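PDB 5MYP: aldehyde dehydrogenase from Trypanosoma brucei, which probably oxidises aldehydes to carboxylic acids with NAD+ as the electron acceptor. Local coordinates for residues A6-L14 against L155-L163; M75-V84 against Y129-L139. One frame throughout, in Å; residues are numbered along the deposited sequence.

Interaction 1. Residues A6-L14 against L155-L163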
ATOM      1  N   ALA A   6      -5.503  22.171  33.939  1.00 40.08           N
ATOM      2  CA  ALA A   6      -5.732  22.764  32.586  1.00 39.66           C
ATOM      3  C   ALA A   6      -6.666  21.903  31.734  1.00 38.45           C
ATOM      4  O   ALA A   6      -7.627  22.414  31.157  1.00 39.53           O
ATOM      5  CB  ALA A   6      -4.406  22.977  31.867  1.00 40.08           C
ATOM      6  N   GLY A   7      -6.376  20.604  31.660  1.00 36.81           N
ATOM      7  CA  GLY A   7      -7.157  19.666  30.843  1.00 35.08           C
ATOM      8  C   GLY A   7      -6.887  19.734  29.345  1.00 33.62           C
ATOM      9  O   GLY A   7      -7.655  19.178  28.557  1.00 32.30           O
ATOM     10  N   VAL A   8      -5.801  20.407  28.954  1.00 32.61           N
ATOM     11  CA  VAL A   8      -5.443  20.609  27.545  1.00 31.98           C
ATOM     12  C   VAL A   8      -3.912  20.570  27.404  1.00 31.02           C
ATOM     13  O   VAL A   8      -3.204  21.067  28.286  1.00 30.60           O
ATOM     14  CB  VAL A   8      -5.991  21.958  26.998  1.00 32.60           C
ATOM     15  CG1 VAL A   8      -7.506  21.918  26.845  1.00 32.85           C
ATOM     16  CG2 VAL A   8      -5.583  23.145  27.873  1.00 32.95           C
ATOM     17  N   PRO A   9      -3.394  19.969  26.314  1.00 29.40           N
ATOM     18  CA  PRO A   9      -1.953  20.032  26.088  1.00 28.84           C
ATOM     19  C   PRO A   9      -1.544  21.383  25.495  1.00 28.24           C
ATOM     20  O   PRO A   9      -2.337  22.015  24.794  1.00 27.66           O
ATOM     21  CB  PRO A   9      -1.710  18.897  25.088  1.00 28.68           C
ATOM     22  CG  PRO A   9      -2.971  18.811  24.320  1.00 28.83           C
ATOM     23  CD  PRO A   9      -4.072  19.167  25.276  1.00 28.87           C
ATOM     24  N   GLU A  10      -0.323  21.818  25.785  1.00 27.91           N
ATOM     25  CA  GLU A  10       0.232  23.018  25.162  1.00 28.04           C
ATOM     26  C   GLU A  10       0.463  22.735  23.679  1.00 25.92           C
ATOM     27  O   GLU A  10       0.982  21.676  23.329  1.00 25.02           O
ATOM     28  CB  GLU A  10       1.548  23.412  25.838  1.00 29.98           C
ATOM     29  CG  GLU A  10       2.131  24.737  25.357  1.00 31.59           C
ATOM     30  CD  GLU A  10       3.436  25.101  26.056  1.00 33.30           C
ATOM     31  OE1 GLU A  10       3.607  24.752  27.247  1.00 35.43           O
ATOM     32  OE2 GLU A  10       4.296  25.747  25.414  1.00 34.94           O
ATOM     33  N   ASN A  11       0.065  23.671  22.814  1.00 24.10           N
ATOM     34  CA  ASN A  11       0.312  23.543  21.374  1.00 23.19           C
ATOM     35  C   ASN A  11       1.814  23.568  21.107  1.00 22.16           C
ATOM     36  O   ASN A  11       2.537  24.381  21.683  1.00 22.18           O
ATOM     37  CB  ASN A  11      -0.351  24.677  20.586  1.00 23.26           C
ATOM     38  CG  ASN A  11      -1.870  24.589  20.569  1.00 23.78           C
ATOM     39  OD1 ASN A  11      -2.456  23.507  20.630  1.00 23.70           O
ATOM     40  ND2 ASN A  11      -2.518  25.739  20.462  1.00 24.37           N
ATOM     41  N   THR A  12       2.278  22.662  20.246  1.00 20.45           N
ATOM     42  CA  THR A  12       3.670  22.660  19.817  1.00 19.37           C
ATOM     43  C   THR A  12       3.896  23.875  18.925  1.00 18.84           C
ATOM     44  O   THR A  12       3.124  24.106  17.996  1.00 18.17           O
ATOM     45  CB  THR A  12       4.015  21.381  19.028  1.00 18.97           C
ATOM     46  OG1 THR A  12       3.572  20.231  19.767  1.00 18.20           O
ATOM     47  CG2 THR A  12       5.524  21.292  18.757  1.00 18.84           C
ATOM     48  N   SER A  13       4.936  24.656  19.216  1.00 18.75           N
ATOM     49  CA  SER A  13       5.276  25.810  18.386  1.00 18.57           C
ATOM     50  C   SER A  13       5.694  25.325  17.003  1.00 18.34           C
ATOM     51  O   SER A  13       6.314  24.264  16.869  1.00 17.78           O
ATOM     52  CB  SER A  13       6.396  26.647  19.012  1.00 18.74           C
ATOM     53  OG  SER A  13       7.652  26.002  18.881  1.00 19.09           O
ATOM     54  N   LEU A  14       5.362  26.111  15.985  1.00 18.21           N
ATOM     55  CA  LEU A  14       5.670  25.746  14.603  1.00 18.64           C
ATOM     56  C   LEU A  14       7.175  25.589  14.355  1.00 18.52           C
ATOM     57  O   LEU A  14       7.583  24.740  13.566  1.00 18.49           O
ATOM     58  CB  LEU A  14       5.058  26.759  13.619  1.00 18.93           C
ATOM     59  CG  LEU A  14       3.531  26.905  13.648  1.00 19.13           C
ATOM     60  CD1 LEU A  14       3.073  27.956  12.644  1.00 19.41           C
ATOM     61  CD2 LEU A  14       2.855  25.571  13.378  1.00 19.21           C
ATOM     62  N   LEU A 155      -9.562  17.237  19.817  1.00 20.15           N
ATOM     63  CA  LEU A 155     -10.929  16.994  20.308  1.00 20.77           C
ATOM     64  C   LEU A 155     -11.015  15.927  21.424  1.00 20.40           C
ATOM     65  O   LEU A 155     -12.118  15.561  21.830  1.00 20.48           O
ATOM     66  CB  LEU A 155     -11.866  16.636  19.139  1.00 21.59           C
ATOM     67  CG  LEU A 155     -12.213  17.764  18.160  1.00 22.32           C
ATOM     68  CD1 LEU A 155     -11.159  17.935  17.077  1.00 22.86           C
ATOM     69  CD2 LEU A 155     -13.564  17.496  17.509  1.00 22.63           C
ATOM     70  N   ALA A 156      -9.869  15.420  21.897  1.00 19.84           N
ATOM     71  CA  ALA A 156      -9.794  14.656  23.157  1.00 19.18           C
ATOM     72  C   ALA A 156      -8.642  15.225  23.996  1.00 18.79           C
ATOM     73  O   ALA A 156      -7.625  14.558  24.203  1.00 18.34           O
ATOM     74  CB  ALA A 156      -9.595  13.176  22.878  1.00 19.32           C
ATOM     75  N   PRO A 157      -8.802  16.475  24.477  1.00 18.37           N
ATOM     76  CA  PRO A 157      -7.684  17.202  25.078  1.00 18.27           C
ATOM     77  C   PRO A 157      -7.166  16.640  26.404  1.00 17.73           C
ATOM     78  O   PRO A 157      -5.958  16.680  26.638  1.00 17.81           O
ATOM     79  CB  PRO A 157      -8.247  18.616  25.262  1.00 18.44           C
ATOM     80  CG  PRO A 157      -9.711  18.419  25.405  1.00 18.62           C
ATOM     81  CD  PRO A 157     -10.031  17.294  24.463  1.00 18.49           C
ATOM     82  N   ALA A 158      -8.052  16.137  27.262  1.00 17.09           N
ATOM     83  CA  ALA A 158      -7.629  15.558  28.546  1.00 16.88           C
ATOM     84  C   ALA A 158      -6.724  14.340  28.331  1.00 16.50           C
ATOM     85  O   ALA A 158      -5.696  14.193  29.000  1.00 15.81           O
ATOM     86  CB  ALA A 158      -8.833  15.186  29.400  1.00 17.07           C
ATOM     87  N   THR A 159      -7.101  13.492  27.376  1.00 16.25           N
ATOM     88  CA  THR A 159      -6.300  12.326  27.005  1.00 16.34           C
ATOM     89  C   THR A 159      -4.974  12.743  26.367  1.00 16.19           C
ATOM     90  O   THR A 159      -3.936  12.171  26.681  1.00 16.13           O
ATOM     91  CB  THR A 159      -7.071  11.390  26.048  1.00 16.40           C
ATOM     92  OG1 THR A 159      -8.327  11.033  26.637  1.00 16.46           O
ATOM     93  CG2 THR A 159      -6.279  10.115  25.767  1.00 16.47           C
ATOM     94  N   ALA A 160      -5.019  13.744  25.487  1.00 16.24           N
ATOM     95  CA  ALA A 160      -3.815  14.288  24.849  1.00 16.33           C
ATOM     96  C   ALA A 160      -2.839  14.870  25.873  1.00 16.42           C
ATOM     97  O   ALA A 160      -1.636  14.654  25.766  1.00 16.26           O
ATOM     98  CB  ALA A 160      -4.188  15.350  23.826  1.00 16.30           C
ATOM     99  N   GLU A 161      -3.363  15.603  26.855  1.00 16.49           N
ATOM    100  CA  GLU A 161      -2.537  16.170  27.928  1.00 16.64           C
ATOM    101  C   GLU A 161      -1.854  15.067  28.741  1.00 15.93           C
ATOM    102  O   GLU A 161      -0.640  15.101  28.945  1.00 15.25           O
ATOM    103  CB  GLU A 161      -3.383  17.044  28.858  1.00 17.24           C
ATOM    104  CG  GLU A 161      -2.577  17.797  29.917  1.00 18.01           C
ATOM    105  CD  GLU A 161      -3.448  18.509  30.939  1.00 18.82           C
ATOM    106  OE1 GLU A 161      -4.489  17.952  31.345  1.00 20.13           O
ATOM    107  OE2 GLU A 161      -3.079  19.621  31.359  1.00 19.95           O
ATOM    108  N   LEU A 162      -2.642  14.097  29.198  1.00 15.59           N
ATOM    109  CA  LEU A 162      -2.119  12.996  30.016  1.00 15.61           C
ATOM    110  C   LEU A 162      -1.069  12.165  29.270  1.00 15.44           C
ATOM    111  O   LEU A 162      -0.014  11.856  29.821  1.00 15.17           O
ATOM    112  CB  LEU A 162      -3.257  12.087  30.500  1.00 15.60           C
ATOM    113  CG  LEU A 162      -2.876  10.955  31.464  1.00 15.68           C
ATOM    114  CD1 LEU A 162      -2.190  11.490  32.713  1.00 15.97           C
ATOM    115  CD2 LEU A 162      -4.103  10.140  31.839  1.00 15.75           C
ATOM    116  N   LEU A 163      -1.368  11.800  28.026  1.00 15.52           N
ATOM    117  CA  LEU A 163      -0.428  11.031  27.203  1.00 15.47           C
ATOM    118  C   LEU A 163       0.861  11.807  26.948  1.00 15.25           C
ATOM    119  O   LEU A 163       1.948  11.238  26.993  1.00 14.84           O
ATOM    120  CB  LEU A 163      -1.068  10.643  25.865  1.00 15.88           C
ATOM    121  CG  LEU A 163      -0.232   9.776  24.914  1.00 16.06           C
ATOM    122  CD1 LEU A 163       0.127   8.432  25.546  1.00 16.27           C
ATOM    123  CD2 LEU A 163      -0.976   9.584  23.609  1.00 16.18           C
TER

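Interaction 2. Residues M75-V84 against Y129-L139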
ATOM      1  N   MET A  75     -12.812  -1.510  25.428  1.00 19.22           N
ATOM      2  CA  MET A  75     -12.591  -0.981  24.075  1.00 19.25           C
ATOM      3  C   MET A  75     -11.169  -0.483  23.797  1.00 18.23           C
ATOM      4  O   MET A  75     -10.743  -0.490  22.641  1.00 17.69           O
ATOM      5  CB  MET A  75     -13.590   0.148  23.777  1.00 20.07           C
ATOM      6  CG  MET A  75     -15.059  -0.265  23.820  1.00 21.07           C
ATOM      7  SD  MET A  75     -15.516  -1.579  22.673  1.00 22.79           S
ATOM      8  CE  MET A  75     -15.175  -0.807  21.096  1.00 22.47           C
ATOM      9  N   GLU A  76     -10.446  -0.046  24.832  1.00 17.29           N
ATOM     10  CA  GLU A  76      -9.121   0.567  24.649  1.00 16.84           C
ATOM     11  C   GLU A  76      -7.997  -0.106  25.439  1.00 16.69           C
ATOM     12  O   GLU A  76      -6.998  -0.504  24.846  1.00 16.28           O
ATOM     13  CB  GLU A  76      -9.175   2.064  24.961  1.00 16.60           C
ATOM     14  CG  GLU A  76     -10.125   2.832  24.052  1.00 16.54           C
ATOM     15  CD  GLU A  76      -9.896   4.335  24.066  1.00 16.17           C
ATOM     16  OE1 GLU A  76      -8.877   4.802  23.514  1.00 16.29           O
ATOM     17  OE2 GLU A  76     -10.748   5.039  24.635  1.00 16.02           O
ATOM     18  N   ILE A  77      -8.167  -0.256  26.754  1.00 16.56           N
ATOM     19  CA  ILE A  77      -7.076  -0.715  27.625  1.00 16.92           C
ATOM     20  C   ILE A  77      -6.694  -2.167  27.329  1.00 16.90           C
ATOM     21  O   ILE A  77      -5.525  -2.459  27.087  1.00 16.53           O
ATOM     22  CB  ILE A  77      -7.417  -0.569  29.133  1.00 17.23           C
ATOM     23  CG1 ILE A  77      -7.752   0.892  29.501  1.00 17.34           C
ATOM     24  CG2 ILE A  77      -6.276  -1.095  30.007  1.00 17.43           C
ATOM     25  CD1 ILE A  77      -6.632   1.893  29.278  1.00 17.51           C
ATOM     26  N   LEU A  78      -7.676  -3.063  27.342  1.00 17.12           N
ATOM     27  CA  LEU A  78      -7.418  -4.489  27.096  1.00 17.54           C
ATOM     28  C   LEU A  78      -6.889  -4.794  25.682  1.00 17.38           C
ATOM     29  O   LEU A  78      -5.946  -5.570  25.552  1.00 16.65           O
ATOM     30  CB  LEU A  78      -8.652  -5.354  27.424  1.00 18.07           C
ATOM     31  CG  LEU A  78      -9.035  -5.485  28.903  1.00 18.47           C
ATOM     32  CD1 LEU A  78     -10.340  -6.262  29.033  1.00 18.78           C
ATOM     33  CD2 LEU A  78      -7.933  -6.137  29.727  1.00 18.63           C
ATOM     34  N   PRO A  79      -7.484  -4.193  24.626  1.00 17.58           N
ATOM     35  CA  PRO A  79      -6.900  -4.353  23.281  1.00 17.59           C
ATOM     36  C   PRO A  79      -5.456  -3.863  23.147  1.00 17.69           C
ATOM     37  O   PRO A  79      -4.663  -4.502  22.462  1.00 17.20           O
ATOM     38  CB  PRO A  79      -7.835  -3.523  22.396  1.00 17.60           C
ATOM     39  CG  PRO A  79      -9.146  -3.618  23.077  1.00 17.59           C
ATOM     40  CD  PRO A  79      -8.834  -3.606  24.553  1.00 17.57           C
ATOM     41  N   LEU A  80      -5.125  -2.747  23.798  1.00 18.20           N
ATOM     42  CA  LEU A  80      -3.744  -2.254  23.821  1.00 18.61           C
ATOM     43  C   LEU A  80      -2.793  -3.219  24.530  1.00 19.30           C
ATOM     44  O   LEU A  80      -1.699  -3.476  24.035  1.00 18.67           O
ATOM     45  CB  LEU A  80      -3.658  -0.862  24.458  1.00 18.49           C
ATOM     46  CG  LEU A  80      -4.130   0.303  23.582  1.00 18.39           C
ATOM     47  CD1 LEU A  80      -4.145   1.583  24.394  1.00 18.43           C
ATOM     48  CD2 LEU A  80      -3.262   0.464  22.339  1.00 18.51           C
ATOM     49  N   ARG A  81      -3.212  -3.745  25.679  1.00 20.39           N
ATOM     50  CA  ARG A  81      -2.416  -4.736  26.415  1.00 21.70           C
ATOM     51  C   ARG A  81      -2.153  -5.977  25.566  1.00 20.93           C
ATOM     52  O   ARG A  81      -1.014  -6.441  25.474  1.00 20.72           O
ATOM     53  CB  ARG A  81      -3.112  -5.136  27.722  1.00 23.50           C
ATOM     54  CG  ARG A  81      -2.248  -5.965  28.651  1.00 25.26           C
ATOM     55  CD  ARG A  81      -3.033  -6.436  29.854  1.00 27.27           C
ATOM     56  NE  ARG A  81      -3.902  -7.563  29.510  1.00 28.95           N
ATOM     57  CZ  ARG A  81      -4.853  -8.066  30.299  1.00 30.62           C
ATOM     58  NH1 ARG A  81      -5.102  -7.546  31.503  1.00 31.39           N
ATOM     59  NH2 ARG A  81      -5.576  -9.102  29.874  1.00 31.32           N
ATOM     60  N   ASN A  82      -3.204  -6.492  24.931  1.00 20.60           N
ATOM     61  CA  ASN A  82      -3.088  -7.657  24.048  1.00 20.67           C
ATOM     62  C   ASN A  82      -2.192  -7.384  22.840  1.00 19.91           C
ATOM     63  O   ASN A  82      -1.448  -8.266  22.417  1.00 18.86           O
ATOM     64  CB  ASN A  82      -4.471  -8.125  23.572  1.00 21.69           C
ATOM     65  CG  ASN A  82      -5.340  -8.649  24.709  1.00 22.64           C
ATOM     66  OD1 ASN A  82      -4.845  -9.043  25.767  1.00 23.45           O
ATOM     67  ND2 ASN A  82      -6.650  -8.643  24.493  1.00 23.61           N
ATOM     68  N   GLU A  83      -2.264  -6.169  22.297  1.00 19.24           N
ATOM     69  CA  GLU A  83      -1.413  -5.764  21.167  1.00 19.41           C
ATOM     70  C   GLU A  83       0.068  -5.777  21.541  1.00 18.99           C
ATOM     71  O   GLU A  83       0.887  -6.290  20.781  1.00 18.55           O
ATOM     72  CB  GLU A  83      -1.804  -4.369  20.661  1.00 19.89           C
ATOM     73  CG  GLU A  83      -1.144  -3.952  19.349  1.00 20.33           C
ATOM     74  CD  GLU A  83      -1.681  -4.683  18.131  1.00 20.97           C
ATOM     75  OE1 GLU A  83      -2.733  -5.357  18.217  1.00 22.41           O
ATOM     76  OE2 GLU A  83      -1.052  -4.568  17.058  1.00 21.04           O
ATOM     77  N   VAL A  84       0.410  -5.223  22.703  1.00 19.24           N
ATOM     78  CA  VAL A  84       1.806  -5.216  23.156  1.00 20.04           C
ATOM     79  C   VAL A  84       2.309  -6.643  23.360  1.00 20.35           C
ATOM     80  O   VAL A  84       3.399  -6.987  22.889  1.00 19.83           O
ATOM     81  CB  VAL A  84       2.037  -4.427  24.468  1.00 20.18           C
ATOM     82  CG1 VAL A  84       3.506  -4.530  24.880  1.00 20.54           C
ATOM     83  CG2 VAL A  84       1.661  -2.963  24.316  1.00 20.53           C
ATOM     84  N   TYR A 129     -11.736   7.168  20.117  1.00 16.18           N
ATOM     85  CA  TYR A 129     -11.014   6.254  21.011  1.00 16.12           C
ATOM     86  C   TYR A 129      -9.576   6.766  21.050  1.00 16.00           C
ATOM     87  O   TYR A 129      -8.708   6.256  20.344  1.00 15.87           O
ATOM     88  CB  TYR A 129     -11.112   4.809  20.526  1.00 16.32           C
ATOM     89  CG  TYR A 129     -12.536   4.305  20.536  1.00 16.51           C
ATOM     90  CD1 TYR A 129     -13.091   3.722  21.679  1.00 16.53           C
ATOM     91  CD2 TYR A 129     -13.342   4.444  19.414  1.00 16.64           C
ATOM     92  CE1 TYR A 129     -14.404   3.278  21.689  1.00 16.73           C
ATOM     93  CE2 TYR A 129     -14.656   4.003  19.413  1.00 16.64           C
ATOM     94  CZ  TYR A 129     -15.188   3.420  20.546  1.00 16.78           C
ATOM     95  OH  TYR A 129     -16.497   2.986  20.535  1.00 17.02           O
ATOM     96  N   PRO A 130      -9.336   7.816  21.859  1.00 16.21           N
ATOM     97  CA  PRO A 130      -8.125   8.621  21.724  1.00 16.37           C
ATOM     98  C   PRO A 130      -6.832   7.977  22.219  1.00 16.50           C
ATOM     99  O   PRO A 130      -5.761   8.465  21.860  1.00 17.15           O
ATOM    100  CB  PRO A 130      -8.455   9.881  22.530  1.00 16.36           C
ATOM    101  CG  PRO A 130      -9.413   9.415  23.571  1.00 16.16           C
ATOM    102  CD  PRO A 130     -10.205   8.308  22.948  1.00 16.14           C
ATOM    103  N   LEU A 131      -6.920   6.920  23.030  1.00 16.53           N
ATOM    104  CA  LEU A 131      -5.730   6.183  23.454  1.00 16.53           C
ATOM    105  C   LEU A 131      -5.438   5.035  22.487  1.00 16.33           C
ATOM    106  O   LEU A 131      -4.317   4.905  21.998  1.00 16.09           O
ATOM    107  CB  LEU A 131      -5.895   5.654  24.882  1.00 16.83           C
ATOM    108  CG  LEU A 131      -4.625   5.110  25.548  1.00 16.92           C
ATOM    109  CD1 LEU A 131      -3.575   6.202  25.693  1.00 17.05           C
ATOM    110  CD2 LEU A 131      -4.953   4.475  26.894  1.00 17.02           C
ATOM    111  N   LEU A 132      -6.450   4.214  22.212  1.00 16.24           N
ATOM    112  CA  LEU A 132      -6.317   3.078  21.292  1.00 16.17           C
ATOM    113  C   LEU A 132      -5.785   3.494  19.923  1.00 16.16           C
ATOM    114  O   LEU A 132      -4.826   2.910  19.422  1.00 15.45           O
ATOM    115  CB  LEU A 132      -7.665   2.378  21.103  1.00 16.40           C
ATOM    116  CG  LEU A 132      -7.693   1.134  20.209  1.00 16.36           C
ATOM    117  CD1 LEU A 132      -6.974  -0.016  20.890  1.00 16.46           C
ATOM    118  CD2 LEU A 132      -9.126   0.756  19.856  1.00 16.46           C
ATOM    119  N   LEU A 133      -6.403   4.513  19.334  1.00 16.37           N
ATOM    120  CA  LEU A 133      -6.129   4.864  17.939  1.00 16.91           C
ATOM    121  C   LEU A 133      -4.916   5.778  17.739  1.00 17.28           C
ATOM    122  O   LEU A 133      -4.625   6.176  16.608  1.00 18.10           O
ATOM    123  CB  LEU A 133      -7.395   5.438  17.288  1.00 17.10           C
ATOM    124  CG  LEU A 133      -8.592   4.477  17.313  1.00 17.09           C
ATOM    125  CD1 LEU A 133      -9.814   5.125  16.681  1.00 17.41           C
ATOM    126  CD2 LEU A 133      -8.282   3.152  16.627  1.00 17.37           C
ATOM    127  N   ILE A 134      -4.214   6.109  18.827  1.00 17.09           N
ATOM    128  CA  ILE A 134      -2.871   6.697  18.747  1.00 17.14           C
ATOM    129  C   ILE A 134      -1.793   5.657  19.129  1.00 16.43           C
ATOM    130  O   ILE A 134      -0.783   5.537  18.426  1.00 15.81           O
ATOM    131  CB  ILE A 134      -2.774   8.025  19.564  1.00 17.80           C
ATOM    132  CG1 ILE A 134      -1.600   8.886  19.083  1.00 18.51           C
ATOM    133  CG2 ILE A 134      -2.680   7.787  21.062  1.00 17.98           C
ATOM    134  CD1 ILE A 134      -1.911   9.728  17.867  1.00 18.60           C
ATOM    135  N   LEU A 135      -2.012   4.889  20.201  1.00 15.87           N
ATOM    136  CA  LEU A 135      -1.012   3.910  20.661  1.00 15.54           C
ATOM    137  C   LEU A 135      -0.954   2.614  19.854  1.00 15.08           C
ATOM    138  O   LEU A 135       0.136   2.067  19.672  1.00 14.91           O
ATOM    139  CB  LEU A 135      -1.187   3.578  22.154  1.00 15.75           C
ATOM    140  CG  LEU A 135      -0.872   4.668  23.185  1.00 16.10           C
ATOM    141  CD1 LEU A 135      -0.876   4.058  24.587  1.00 16.39           C
ATOM    142  CD2 LEU A 135       0.467   5.339  22.910  1.00 16.21           C
ATOM    143  N   GLN A 136      -2.094   2.107  19.382  1.00 14.70           N
ATOM    144  CA  GLN A 136      -2.088   0.832  18.640  1.00 14.53           C
ATOM    145  C   GLN A 136      -1.231   0.903  17.362  1.00 13.90           C
ATOM    146  O   GLN A 136      -0.403   0.018  17.151  1.00 13.86           O
ATOM    147  CB  GLN A 136      -3.507   0.303  18.361  1.00 14.98           C
ATOM    148  CG  GLN A 136      -3.525  -1.106  17.781  1.00 15.45           C
ATOM    149  CD  GLN A 136      -4.881  -1.782  17.847  1.00 15.75           C
ATOM    150  OE1 GLN A 136      -5.920  -1.134  17.816  1.00 16.73           O
ATOM    151  NE2 GLN A 136      -4.872  -3.103  17.844  1.00 16.36           N
ATOM    152  N   PRO A 137      -1.394   1.961  16.534  1.00 13.16           N
ATOM    153  CA  PRO A 137      -0.474   2.136  15.395  1.00 12.91           C
ATOM    154  C   PRO A 137       0.989   2.338  15.809  1.00 12.45           C
ATOM    155  O   PRO A 137       1.882   1.764  15.191  1.00 12.38           O
ATOM    156  CB  PRO A 137      -0.997   3.403  14.695  1.00 12.92           C
ATOM    157  CG  PRO A 137      -2.402   3.553  15.153  1.00 13.02           C
ATOM    158  CD  PRO A 137      -2.450   2.989  16.539  1.00 13.15           C
ATOM    159  N   LEU A 138       1.216   3.152  16.841  1.00 12.06           N
ATOM    160  CA  LEU A 138       2.566   3.409  17.351  1.00 11.79           C
ATOM    161  C   LEU A 138       3.293   2.119  17.747  1.00 11.70           C
ATOM    162  O   LEU A 138       4.445   1.920  17.367  1.00 11.51           O
ATOM    163  CB  LEU A 138       2.520   4.372  18.543  1.00 11.75           C
ATOM    164  CG  LEU A 138       3.859   4.722  19.203  1.00 11.72           C
ATOM    165  CD1 LEU A 138       4.787   5.413  18.209  1.00 11.74           C
ATOM    166  CD2 LEU A 138       3.632   5.579  20.436  1.00 11.67           C
ATOM    167  N   LEU A 139       2.618   1.254  18.504  1.00 11.67           N
ATOM    168  CA  LEU A 139       3.206  -0.025  18.932  1.00 11.78           C
ATOM    169  C   LEU A 139       3.726  -0.825  17.737  1.00 11.54           C
ATOM    170  O   LEU A 139       4.849  -1.332  17.762  1.00 11.36           O
ATOM    171  CB  LEU A 139       2.190  -0.859  19.714  1.00 12.20           C
ATOM    172  CG  LEU A 139       1.811  -0.342  21.100  1.00 12.46           C
ATOM    173  CD1 LEU A 139       0.563  -1.048  21.604  1.00 12.69           C
ATOM    174  CD2 LEU A 139       2.970  -0.514  22.069  1.00 12.80           C
TER
HETATM  175  O   HOH W   1      -0.062  -2.317  16.088  1.00 12.47           O

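Interaction 1. Residues A6-L14 against L155-L163
Gly-7 to Pro-9, in the irregular N-terminal segment 6-14, cross the N-terminal end of helix 157-170, with CA atoms 4.7 Å apart at Gly-7 and Ala-158 and 4.3 Å apart at Pro-9 and Glu-161. Apolar contacts of Val-8 and Pro-9 make up one half of the contact, the Glu-161 side chain the other. The ring of Pro-9 lies on the helix surface, its CG 3.7 Å from CB of Ala-160 and its CD 3.4 Å from the backbone O of Pro-157. Next to it, Val-8 sets CG1 3.7 Å from CB of the Pro-157 ring. Glu-161 has the largest share of the buried surface. With CG anti to the backbone N (chi1 -174°) and the chain extended beyond, it runs alongside the Val-8 backbone and brings its carboxylate to Gly-7, OE1 standing 3.2 Å from Gly-7 CA. Gly-7 itself has a positive phi of 77°, a conformation that glycine adopts readily. At this same end of the helix, Asp-64 of helix 54-65 accepts hydrogen bonds from Ala-158 N and Thr-159 OG1. Helix 157-170, with Ala-156 at its N-cap, connects the parallel-paired strands 147-151 and 176-178 as the helix of a beta-alpha-beta crossover.

Interaction 2. Residues M75-V84 against Y129-L139
Leu-80 and Glu-76, the two residues with most surface buried here, meet residues 129-139 in quite different ways. Glu-76 spends one oxygen on two backbone donors. OE1 takes Leu-132 N at 2.8 Å on its anti lone pair, nearly straight at 175°. It takes Leu-131 N at 2.9 Å almost along the C-O bond, in a more bent geometry. The carboxylate thus holds the backbone of Leu-131 and Leu-132, while OE2 forms a salt bridge with Arg-67. CG of Glu-76 lies at the edge of the Tyr-129 ring. Tyr-129, whose OH bonds to Thr-258, has its side chain about 7 Å from that of Cys-259, the predicted catalytic cysteine. Helix 132-143 links the parallel-paired strands 110-124 and 147-151 in a beta-alpha-beta unit, and helix 69-95 packs along it, 5° between the short axes at 10.0 Å. Leu-80 is a knob in a hole formed by Leu-132, Leu-135, Gln-136 and Leu-139, its CD2 3.7 Å from CB of Leu-135. Leu-132, third by buried surface among the leucines and Glu-76, turns CD1 to Pro-79 CB (3.9 Å) and CD2 to the Met-75 backbone O. Glu-83, with CG anti to its N (chi1 -170°) and a bend at chi2, brings OE1 to Gln-136 NE2, which donates at 3.1 Å from above the carboxylate plane; OE2 bonds to Gly-446 N and to a water that also donates to Gln-136 O.

How the interactions relate
The two contacts lie 18 Å apart between centres and differ in depth. Interaction 2 is buried near the middle of the chain, close to the predicted active site; interaction 1 is partly exposed at the periphery. Residues 155-163 and 129-139 adjoin directly: Ala-156 CB packs on Pro-130 CB at 3.5 Å, and Leu-163 CD2 on Ile-134 CG2 at 3.6 Å. Helix 54-65 also touches both contacts, through Asp-64 at Pro-157 and Ile-61 at Glu-76. Their chemistry follows their place: interaction 2 buries 690 Å² with three direct hydrogen bonds and a knob-into-hole fit, whereas interaction 1 buries 304 Å² through Gly-7, Val-8, two prolines, alanines and a glutamate.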